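PDB 2ETS: hypothetical protein from Staphylococcus aureus subsp. aureus, which is of unknown function but adopts a four-helical bundle fold as a member of the DUF1798 family. Local coordinates for residues N25-N30 against K48-H53; L63-I68 against M74-F79; E80-N85 against Q111-N116. One frame throughout, in Å; residues are numbered along the deposited sequence.

The three contacts sample different levels of one four-helix bundle, and no active site is known. Contact 1 joins helices 12-37 and 43-63, contact 2 folds the short helix 65-68 against the start of helix 76-92, and contact 3 joins helix 76-92 to helix 100-120. Contacts 1 and 2 lie on opposite sides of the chain's centre, with centres about 23 Å apart. Contacts 2 and 3 share helix 76-92; their centres are about 10 Å apart, and a salt bridge links them, Lys78 NZ to Asp113 OD1 at 3.0 Å. Contact 1 reaches contact 3, about 16 Å away between centres, where Asn25 OD1 lies 2.9 Å from Gln111 NE2.

Contact 1 of 3, residues N25-N30 against K48-H53; sequences NNMQQN and KPYTEH
Tyr50 reaches from helix 43-63 to helix 12-37 and sets the end of its ring against Met27, a selenomethionine, and Asn26. The two helices are the first pair of the four-helix bundle, joined by a short connection, and at this level they stand well apart: the nearest CA atoms, those of Met27 and Tyr50, are 9.9 Å from each other. A single long aromatic side chain therefore carries the contact from the second helix. Met27 CG sits at the edge of the ring, near its plane, 3.2 Å from Tyr50 OH and 4.0 Å from Tyr50 CZ. The selenomethionine chain then bends at its last torsion, which brings CE to 3.6 Å from the same Tyr50 OH, so the phenol oxygen has two carbons of one side chain against it. Asn26 comes in beside them: its ND2 lies 3.9 Å from Tyr50 CE1, with the amide plane turned 46° from that of the ring, a packing contact without a hydrogen bond. The CB of Tyr50 already faces helix 12-37, and with CG trans to N (chi1 -176°) the ring carries on in that direction.

Farther out, Tyr50 OH is hydrogen-bonded to OE1 of Glu23, one turn before Met27 on helix 12-37, while His53 NE2 bonds to OE2 of the same carboxylate; the glutamate thus ties together two side chains of helix 43-63 and is well placed to hold the phenol oxygen. His94 meets the tyrosine ring with its plane steeply inclined, and Leu89 and Cys93 pack on Met27, bringing helix 76-92 and the loop after it into the cluster. Behind Asn26, Asn30 ND2 turns back along its own helix and gives a weak hydrogen bond to Asn26 O, 2.9 Å long and bent to 125° at the hydrogen.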
loop_
_atom_site.group_PDB
_atom_site.type_symbol
_atom_site.label_atom_id
_atom_site.label_comp_id
_atom_site.label_asym_id
_atom_site.label_seq_id
_atom_site.Cartn_x
_atom_site.Cartn_y
_atom_site.Cartn_z
ATOM N N ASN A 25 -4.867 2.595 -4.746
ATOM C CA ASN A 25 -6.049 3.252 -5.325
ATOM C C ASN A 25 -7.376 2.697 -4.828
ATOM O O ASN A 25 -8.300 3.410 -4.518
ATOM C CB ASN A 25 -6.003 3.158 -6.832
ATOM C CG ASN A 25 -4.947 4.038 -7.418
ATOM O OD1 ASN A 25 -4.795 5.193 -7.009
ATOM N ND2 ASN A 25 -4.193 3.506 -8.379
ATOM N N ASN A 26 -7.450 1.404 -4.715
ATOM C CA ASN A 26 -8.603 0.773 -4.155
ATOM C C ASN A 26 -8.836 1.212 -2.725
ATOM O O ASN A 26 -9.964 1.391 -2.312
ATOM C CB ASN A 26 -8.373 -0.739 -4.170
ATOM C CG ASN A 26 -9.629 -1.493 -4.230
ATOM O OD1 ASN A 26 -10.511 -1.161 -5.007
ATOM N ND2 ASN A 26 -9.735 -2.542 -3.420
HETATM N N MSE A 27 -7.764 1.319 -1.954
HETATM C CA MSE A 27 -7.860 1.805 -0.569
HETATM C C MSE A 27 -8.441 3.215 -0.516
HETATM O O MSE A 27 -9.188 3.536 0.386
HETATM C CB MSE A 27 -6.501 1.784 0.098
HETATM C CG MSE A 27 -5.975 0.386 0.280
HETATM SE SE MSE A 27 -4.182 0.445 0.979
HETATM C CE MSE A 27 -3.553 -1.178 0.135
ATOM N N GLN A 28 -8.108 4.059 -1.486
ATOM C CA GLN A 28 -8.670 5.395 -1.517
ATOM C C GLN A 28 -10.196 5.330 -1.735
ATOM O O GLN A 28 -10.958 6.045 -1.086
ATOM C CB GLN A 28 -8.007 6.248 -2.595
ATOM C CG GLN A 28 -8.409 7.734 -2.516
ATOM C CD GLN A 28 -7.596 8.623 -3.470
ATOM O OE1 GLN A 28 -6.752 8.141 -4.236
ATOM N NE2 GLN A 28 -7.864 9.928 -3.432
ATOM N N GLN A 29 -10.641 4.441 -2.594
ATOM C CA GLN A 29 -12.077 4.317 -2.864
ATOM C C GLN A 29 -12.817 3.768 -1.649
ATOM O O GLN A 29 -13.898 4.222 -1.347
ATOM C CB GLN A 29 -12.356 3.476 -4.111
ATOM C CG GLN A 29 -13.035 4.241 -5.284
ATOM C CD GLN A 29 -14.136 5.256 -4.835
ATOM O OE1 GLN A 29 -15.175 4.878 -4.267
ATOM N NE2 GLN A 29 -13.892 6.545 -5.094
ATOM N N ASN A 30 -12.193 2.838 -0.924
ATOM C CA ASN A 30 -12.777 2.272 0.282
ATOM C C ASN A 30 -12.961 3.346 1.361
ATOM O O ASN A 30 -13.987 3.431 2.042
ATOM C CB ASN A 30 -11.884 1.143 0.799
ATOM C CG ASN A 30 -12.159 -0.187 0.094
ATOM O OD1 ASN A 30 -13.216 -0.752 0.261
ATOM N ND2 ASN A 30 -11.218 -0.661 -0.713
ATOM N N LYS A 48 -10.328 -8.050 7.702
ATOM C CA LYS A 48 -9.350 -9.113 7.883
ATOM C C LYS A 48 -8.933 -9.734 6.538
ATOM O O LYS A 48 -7.742 -9.753 6.212
ATOM C CB LYS A 48 -9.881 -10.196 8.849
ATOM C CG LYS A 48 -8.805 -11.131 9.401
ATOM C CD LYS A 48 -9.402 -12.199 10.328
ATOM C CE LYS A 48 -8.364 -13.315 10.698
ATOM N NZ LYS A 48 -8.595 -14.639 9.988
ATOM N N PRO A 49 -9.904 -10.201 5.734
ATOM C CA PRO A 49 -9.511 -10.758 4.447
ATOM C C PRO A 49 -8.734 -9.794 3.547
ATOM O O PRO A 49 -7.793 -10.195 2.867
ATOM C CB PRO A 49 -10.858 -11.125 3.793
ATOM C CG PRO A 49 -11.841 -11.190 4.895
ATOM C CD PRO A 49 -11.370 -10.187 5.902
ATOM N N TYR A 50 -9.103 -8.522 3.576
ATOM C CA TYR A 50 -8.456 -7.540 2.743
ATOM C C TYR A 50 -7.007 -7.305 3.150
ATOM O O TYR A 50 -6.093 -7.318 2.313
ATOM C CB TYR A 50 -9.203 -6.208 2.791
ATOM C CG TYR A 50 -8.579 -5.216 1.859
ATOM C CD1 TYR A 50 -8.721 -5.354 0.468
ATOM C CD2 TYR A 50 -7.782 -4.194 2.343
ATOM C CE1 TYR A 50 -8.133 -4.434 -0.405
ATOM C CE2 TYR A 50 -7.158 -3.296 1.487
ATOM C CZ TYR A 50 -7.367 -3.407 0.117
ATOM O OH TYR A 50 -6.753 -2.528 -0.726
ATOM N N THR A 51 -6.808 -7.082 4.441
ATOM C CA THR A 51 -5.452 -6.835 4.993
ATOM C C THR A 51 -4.574 -8.066 4.841
ATOM O O THR A 51 -3.399 -7.955 4.561
ATOM C CB THR A 51 -5.499 -6.461 6.466
ATOM O OG1 THR A 51 -6.121 -7.530 7.194
ATOM C CG2 THR A 51 -6.250 -5.161 6.659
ATOM N N GLU A 52 -5.144 -9.242 5.004
ATOM C CA GLU A 52 -4.393 -10.469 4.729
ATOM C C GLU A 52 -3.985 -10.608 3.254
ATOM O O GLU A 52 -2.901 -11.092 2.961
ATOM C CB GLU A 52 -5.197 -11.678 5.175
ATOM C CG GLU A 52 -5.294 -11.777 6.689
ATOM C CD GLU A 52 -5.994 -13.050 7.144
ATOM O OE1 GLU A 52 -6.576 -13.768 6.287
ATOM O OE2 GLU A 52 -5.958 -13.319 8.365
ATOM N N HIS A 53 -4.834 -10.172 2.330
ATOM C CA HIS A 53 -4.483 -10.208 0.904
ATOM C C HIS A 53 -3.352 -9.205 0.635
ATOM O O HIS A 53 -2.422 -9.480 -0.125
ATOM C CB HIS A 53 -5.719 -9.932 0.040
ATOM C CG HIS A 53 -5.425 -9.358 -1.313
ATOM N ND1 HIS A 53 -4.990 -10.119 -2.381
ATOM C CD2 HIS A 53 -5.587 -8.098 -1.791
ATOM C CE1 HIS A 53 -4.848 -9.342 -3.442
ATOM N NE2 HIS A 53 -5.204 -8.108 -3.113
#

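Contact 2 of 3, residues L63-I68 against M74-F79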
loop_
_atom_site.group_PDB
_atom_site.type_symbol
_atom_site.label_atom_id
_atom_site.label_comp_id
_atom_site.label_asym_id
_atom_site.label_seq_id
_atom_site.Cartn_x
_atom_site.Cartn_y
_atom_site.Cartn_z
ATOM N N LEU A 63 10.551 -10.306 -0.393
ATOM C CA LEU A 63 11.530 -11.203 -1.009
ATOM C C LEU A 63 12.453 -10.462 -1.996
ATOM O O LEU A 63 13.531 -10.911 -2.250
ATOM C CB LEU A 63 10.839 -12.386 -1.692
ATOM C CG LEU A 63 9.940 -13.278 -0.813
ATOM C CD1 LEU A 63 9.232 -14.358 -1.656
ATOM C CD2 LEU A 63 10.712 -13.927 0.341
ATOM N N HIS A 64 12.047 -9.313 -2.525
ATOM C CA HIS A 64 12.930 -8.521 -3.398
ATOM C C HIS A 64 13.553 -7.316 -2.731
ATOM O O HIS A 64 14.026 -6.427 -3.430
ATOM C CB HIS A 64 12.165 -8.035 -4.623
ATOM C CG HIS A 64 11.536 -9.136 -5.396
ATOM N ND1 HIS A 64 12.164 -9.747 -6.459
ATOM C CD2 HIS A 64 10.355 -9.774 -5.232
ATOM C CE1 HIS A 64 11.383 -10.695 -6.934
ATOM N NE2 HIS A 64 10.280 -10.734 -6.208
ATOM N N ARG A 65 13.596 -7.309 -1.398
ATOM C CA ARG A 65 14.145 -6.179 -0.609
ATOM C C ARG A 65 15.508 -5.669 -1.115
ATOM O O ARG A 65 15.683 -4.469 -1.349
ATOM C CB ARG A 65 14.257 -6.560 0.876
ATOM C CG ARG A 65 14.761 -5.411 1.745
ATOM C CD ARG A 65 14.920 -5.744 3.224
ATOM N NE ARG A 65 15.857 -4.819 3.874
ATOM C CZ ARG A 65 17.187 -4.844 3.717
ATOM N NH1 ARG A 65 17.788 -5.753 2.943
ATOM N NH2 ARG A 65 17.946 -3.945 4.346
ATOM N N GLU A 66 16.450 -6.594 -1.304
ATOM C CA GLU A 66 17.838 -6.268 -1.689
ATOM C C GLU A 66 17.926 -5.481 -3.006
ATOM O O GLU A 66 18.731 -4.557 -3.121
ATOM C CB GLU A 66 18.694 -7.550 -1.790
ATOM C CG GLU A 66 18.872 -8.326 -0.481
ATOM N N PHE A 67 17.093 -5.831 -3.984
ATOM C CA PHE A 67 17.024 -5.071 -5.239
ATOM C C PHE A 67 16.405 -3.698 -5.011
ATOM O O PHE A 67 17.032 -2.670 -5.293
ATOM C CB PHE A 67 16.195 -5.791 -6.305
ATOM C CG PHE A 67 16.268 -5.133 -7.670
ATOM C CD1 PHE A 67 15.471 -4.033 -7.984
ATOM C CD2 PHE A 67 17.160 -5.595 -8.628
ATOM C CE1 PHE A 67 15.553 -3.420 -9.232
ATOM C CE2 PHE A 67 17.241 -4.985 -9.878
ATOM C CZ PHE A 67 16.428 -3.890 -10.172
ATOM N N ILE A 68 15.175 -3.711 -4.493
ATOM C CA ILE A 68 14.378 -2.509 -4.332
ATOM C C ILE A 68 15.098 -1.399 -3.544
ATOM O O ILE A 68 15.004 -0.246 -3.919
ATOM C CB ILE A 68 13.009 -2.846 -3.690
ATOM C CG1 ILE A 68 12.109 -3.518 -4.737
ATOM C CG2 ILE A 68 12.336 -1.586 -3.144
ATOM C CD1 ILE A 68 11.021 -4.366 -4.155
HETATM N N MSE A 74 15.442 5.190 -2.975
HETATM C CA MSE A 74 15.101 4.158 -2.000
HETATM C C MSE A 74 16.285 3.841 -1.118
HETATM O O MSE A 74 17.410 4.047 -1.494
HETATM C CB MSE A 74 14.622 2.886 -2.697
HETATM C CG MSE A 74 13.133 2.816 -2.906
HETATM SE SE MSE A 74 12.121 2.710 -1.242
HETATM C CE MSE A 74 11.006 4.192 -1.554
ATOM N N ASN A 75 16.003 3.365 0.083
ATOM C CA ASN A 75 17.014 2.850 0.986
ATOM C C ASN A 75 16.291 1.913 1.949
ATOM O O ASN A 75 15.088 1.773 1.845
ATOM C CB ASN A 75 17.756 3.982 1.706
ATOM C CG ASN A 75 16.870 4.799 2.615
ATOM O OD1 ASN A 75 16.044 4.262 3.348
ATOM N ND2 ASN A 75 17.063 6.112 2.599
ATOM N N SER A 76 17.017 1.281 2.867
ATOM C CA SER A 76 16.451 0.245 3.750
ATOM C C SER A 76 15.341 0.795 4.654
ATOM O O SER A 76 14.258 0.197 4.743
ATOM C CB SER A 76 17.574 -0.383 4.612
ATOM O OG SER A 76 17.019 -1.294 5.547
ATOM N N ARG A 77 15.614 1.939 5.300
ATOM C CA ARG A 77 14.626 2.617 6.145
ATOM C C ARG A 77 13.343 2.993 5.376
ATOM O O ARG A 77 12.249 2.661 5.806
ATOM C CB ARG A 77 15.206 3.870 6.773
ATOM C CG ARG A 77 14.369 4.360 7.974
ATOM C CD ARG A 77 15.020 5.539 8.678
ATOM N NE ARG A 77 14.864 6.667 7.802
ATOM C CZ ARG A 77 13.860 7.535 7.825
ATOM N NH1 ARG A 77 12.905 7.517 8.755
ATOM N NH2 ARG A 77 13.839 8.472 6.903
ATOM N N LYS A 78 13.496 3.664 4.236
ATOM C CA LYS A 78 12.375 4.084 3.398
ATOM C C LYS A 78 11.549 2.881 2.932
ATOM O O LYS A 78 10.339 2.951 2.862
ATOM C CB LYS A 78 12.877 4.874 2.174
ATOM C CG LYS A 78 13.321 6.342 2.443
ATOM C CD LYS A 78 12.150 7.353 2.479
ATOM C CE LYS A 78 11.492 7.520 1.055
ATOM N NZ LYS A 78 10.128 8.158 1.108
ATOM N N PHE A 79 12.202 1.763 2.637
ATOM C CA PHE A 79 11.489 0.554 2.265
ATOM C C PHE A 79 10.622 0.027 3.423
ATOM O O PHE A 79 9.474 -0.386 3.212
ATOM C CB PHE A 79 12.478 -0.500 1.783
ATOM C CG PHE A 79 11.851 -1.793 1.329
ATOM C CD1 PHE A 79 11.366 -1.929 0.026
ATOM C CD2 PHE A 79 11.821 -2.902 2.173
ATOM C CE1 PHE A 79 10.828 -3.150 -0.422
ATOM C CE2 PHE A 79 11.268 -4.134 1.737
ATOM C CZ PHE A 79 10.776 -4.253 0.431
HETATM O O HOH W 1 14.497 -2.821 4.524
#
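Trans first torsions (chi1 -178° in both) swing Arg65 and Phe79 across each other, and the extended stem of Arg65 runs past the phenyl ring. Arg65 CG lies 3.7 Å from Phe79 CE2, with CB also close to that carbon. Ile68 packs on the CD1/CE1 part of the ring, from the same side of its plane as the arginine stem: its CG2 comes within 3.3 Å of Phe79 CD1. Two residues one turn apart on helix 65-68 thus share that side of the buried phenyl.

Beyond the ring the arginine becomes polar. Its guanidinium, perpendicular to the phenyl, gives a hydrogen bond from NH2 to Ser76 OG, 3.1 Å long, with the serine oxygen close to the guanidinium plane and an N-H...O angle of 156°. A water donates to Ser76 O; its approach to Arg65 NE is too short to be trusted, so a bridge to the arginine remains doubtful. Met74, a selenomethionine, brings CB to 3.4 Å from Ile68 O before its bent chain turns off toward Asp113 and Ile117 of helix 100-120.

Asn75 starts helix 76-92 as its N-cap: OD1 accepts from Lys78 N at 2.8 Å, almost straight at 178°. The whole is a connection between helices at one end of the four-helix bundle, in which the short helix 65-68 packs back on the side-chain-capped start of helix 76-92, with Phe79 buried against Arg65 and Ile68.

Contact 3 of 3, residues E80-N85 against Q111-N116; sequences ELLIAN and QYDLQN
Two long helices of the bundle, 76-92 and 100-120, come together here around Leu82, which faces Asp113 and Leu114. The backbones are close, with Leu82 CA 7.3 Å from Asp113 CA, near enough for Leu82 to reach the CB of Asp113 directly. A chi1 of 173° turns Leu82 CG away from its own nitrogen, and the two methyls it carries divide the work. CD1 lies 3.9 Å from Asp113 CB and a little farther from OD2, against the stem of the aspartate. CD2 meets Leu114 CD2 at 4.3 Å, a methyl-to-methyl contact. The Leu82 and Asp113 side chains lie side by side and run antiparallel.

This is core packing of a four-helix bundle: Leu82 also touches Val110 and Ile117, which extend its contact surface along helix 100-120, while Leu114 packs against Ile21 and Val24 of helix 12-37. On a neighbouring face of helix 76-92, Ile83 packs on Leu58 and Ile61 of helix 43-63.

The buried carboxylate of Asp113 is satisfied by polar partners set beside the leucine. OD1 forms a salt bridge with Lys78 NZ, one turn before Leu82 on the facing helix, and this positive charge would be expected to favour the ionised acid. A water donates to Asp113 OD2 at 2.8 Å and accepts from Asn85 ND2 at 3.0 Å, bridging the helices where no direct hydrogen bond joins the two segments.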
loop_
_atom_site.group_PDB
_atom_site.type_symbol
_atom_site.label_atom_id
_atom_site.label_comp_id
_atom_site.label_asym_id
_atom_site.label_seq_id
_atom_site.Cartn_x
_atom_site.Cartn_y
_atom_site.Cartn_z
ATOM N N GLU A 80 11.144 0.064 4.640
ATOM C CA GLU A 80 10.367 -0.378 5.810
ATOM C C GLU A 80 9.189 0.549 6.124
ATOM O O GLU A 80 8.099 0.091 6.482
ATOM C CB GLU A 80 11.240 -0.539 7.050
ATOM C CG GLU A 80 12.361 -1.608 6.930
ATOM C CD GLU A 80 11.832 -3.034 6.642
ATOM O OE1 GLU A 80 10.794 -3.430 7.211
ATOM O OE2 GLU A 80 12.456 -3.755 5.828
ATOM N N LEU A 81 9.385 1.844 5.970
ATOM C CA LEU A 81 8.259 2.761 6.173
ATOM C C LEU A 81 7.186 2.610 5.138
ATOM O O LEU A 81 6.018 2.724 5.453
ATOM C CB LEU A 81 8.744 4.200 6.213
ATOM C CG LEU A 81 9.741 4.398 7.358
ATOM C CD1 LEU A 81 10.146 5.875 7.446
ATOM C CD2 LEU A 81 9.178 3.902 8.697
ATOM N N LEU A 82 7.584 2.332 3.897
ATOM C CA LEU A 82 6.652 2.174 2.830
ATOM C C LEU A 82 5.741 1.003 3.133
ATOM O O LEU A 82 4.529 1.129 2.985
ATOM C CB LEU A 82 7.364 1.978 1.507
ATOM C CG LEU A 82 6.452 1.645 0.332
ATOM C CD1 LEU A 82 5.404 2.723 0.037
ATOM C CD2 LEU A 82 7.315 1.337 -0.915
ATOM N N ILE A 83 6.322 -0.106 3.595
ATOM C CA ILE A 83 5.570 -1.338 3.890
ATOM C C ILE A 83 4.555 -1.077 4.998
ATOM O O ILE A 83 3.396 -1.452 4.901
ATOM C CB ILE A 83 6.523 -2.461 4.387
ATOM C CG1 ILE A 83 7.456 -3.019 3.281
ATOM C CG2 ILE A 83 5.767 -3.590 5.127
ATOM C CD1 ILE A 83 6.860 -3.275 1.975
ATOM N N ALA A 84 5.024 -0.415 6.045
ATOM C CA ALA A 84 4.190 -0.095 7.203
ATOM C C ALA A 84 3.067 0.890 6.806
ATOM O O ALA A 84 1.910 0.747 7.208
ATOM C CB ALA A 84 5.041 0.468 8.317
ATOM N N ASN A 85 3.413 1.907 6.025
ATOM C CA ASN A 85 2.410 2.822 5.522
ATOM C C ASN A 85 1.308 2.133 4.713
ATOM O O ASN A 85 0.155 2.469 4.843
ATOM C CB ASN A 85 3.057 3.887 4.638
ATOM C CG ASN A 85 3.740 4.937 5.427
ATOM O OD1 ASN A 85 3.465 5.101 6.582
ATOM N ND2 ASN A 85 4.643 5.649 4.808
ATOM N N GLN A 111 1.959 6.535 -2.845
ATOM C CA GLN A 111 1.894 6.541 -4.325
ATOM C C GLN A 111 3.186 7.148 -4.837
ATOM O O GLN A 111 3.744 6.664 -5.835
ATOM C CB GLN A 111 0.649 7.282 -4.885
ATOM C CG GLN A 111 -0.679 6.704 -4.341
ATOM C CD GLN A 111 -1.970 7.447 -4.763
ATOM O OE1 GLN A 111 -2.104 8.685 -4.590
ATOM N NE2 GLN A 111 -2.946 6.673 -5.304
ATOM N N TYR A 112 3.711 8.158 -4.125
ATOM C CA TYR A 112 4.956 8.768 -4.568
ATOM C C TYR A 112 6.129 7.748 -4.568
ATOM O O TYR A 112 6.819 7.556 -5.570
ATOM C CB TYR A 112 5.271 10.040 -3.766
ATOM C CG TYR A 112 6.621 10.578 -4.073
ATOM C CD1 TYR A 112 7.746 10.093 -3.407
ATOM C CD2 TYR A 112 6.796 11.551 -5.051
ATOM C CE1 TYR A 112 9.016 10.564 -3.713
ATOM C CE2 TYR A 112 8.073 12.035 -5.358
ATOM C CZ TYR A 112 9.166 11.530 -4.694
ATOM O OH TYR A 112 10.430 11.975 -5.004
ATOM N N ASP A 113 6.318 7.065 -3.459
ATOM C CA ASP A 113 7.328 6.015 -3.385
ATOM C C ASP A 113 7.153 4.899 -4.414
ATOM O O ASP A 113 8.113 4.420 -5.024
ATOM C CB ASP A 113 7.276 5.397 -2.008
ATOM C CG ASP A 113 7.868 6.309 -0.932
ATOM O OD1 ASP A 113 8.584 7.288 -1.276
ATOM O OD2 ASP A 113 7.618 6.013 0.259
ATOM N N LEU A 114 5.918 4.439 -4.548
ATOM C CA LEU A 114 5.596 3.372 -5.488
ATOM C C LEU A 114 5.962 3.732 -6.925
ATOM O O LEU A 114 6.468 2.894 -7.672
ATOM C CB LEU A 114 4.107 3.029 -5.392
ATOM C CG LEU A 114 3.713 2.246 -4.131
ATOM C CD1 LEU A 114 2.227 2.031 -4.130
ATOM C CD2 LEU A 114 4.424 0.890 -4.041
ATOM N N GLN A 115 5.716 4.981 -7.309
ATOM C CA GLN A 115 6.092 5.427 -8.643
ATOM C C GLN A 115 7.596 5.398 -8.859
ATOM O O GLN A 115 8.052 5.049 -9.952
ATOM C CB GLN A 115 5.582 6.842 -8.919
ATOM C CG GLN A 115 4.140 6.929 -9.254
ATOM C CD GLN A 115 3.787 6.153 -10.539
ATOM O OE1 GLN A 115 2.760 5.475 -10.582
ATOM N NE2 GLN A 115 4.661 6.215 -11.558
ATOM N N ASN A 116 8.363 5.801 -7.843
ATOM C CA ASN A 116 9.805 5.835 -7.943
ATOM C C ASN A 116 10.354 4.429 -8.084
ATOM O O ASN A 116 11.361 4.190 -8.772
ATOM C CB ASN A 116 10.427 6.505 -6.707
ATOM C CG ASN A 116 10.293 8.021 -6.724
ATOM O OD1 ASN A 116 10.145 8.641 -7.779
ATOM N ND2 ASN A 116 10.358 8.621 -5.556
HETATM O O HOH W 2 5.344 6.134 1.958
#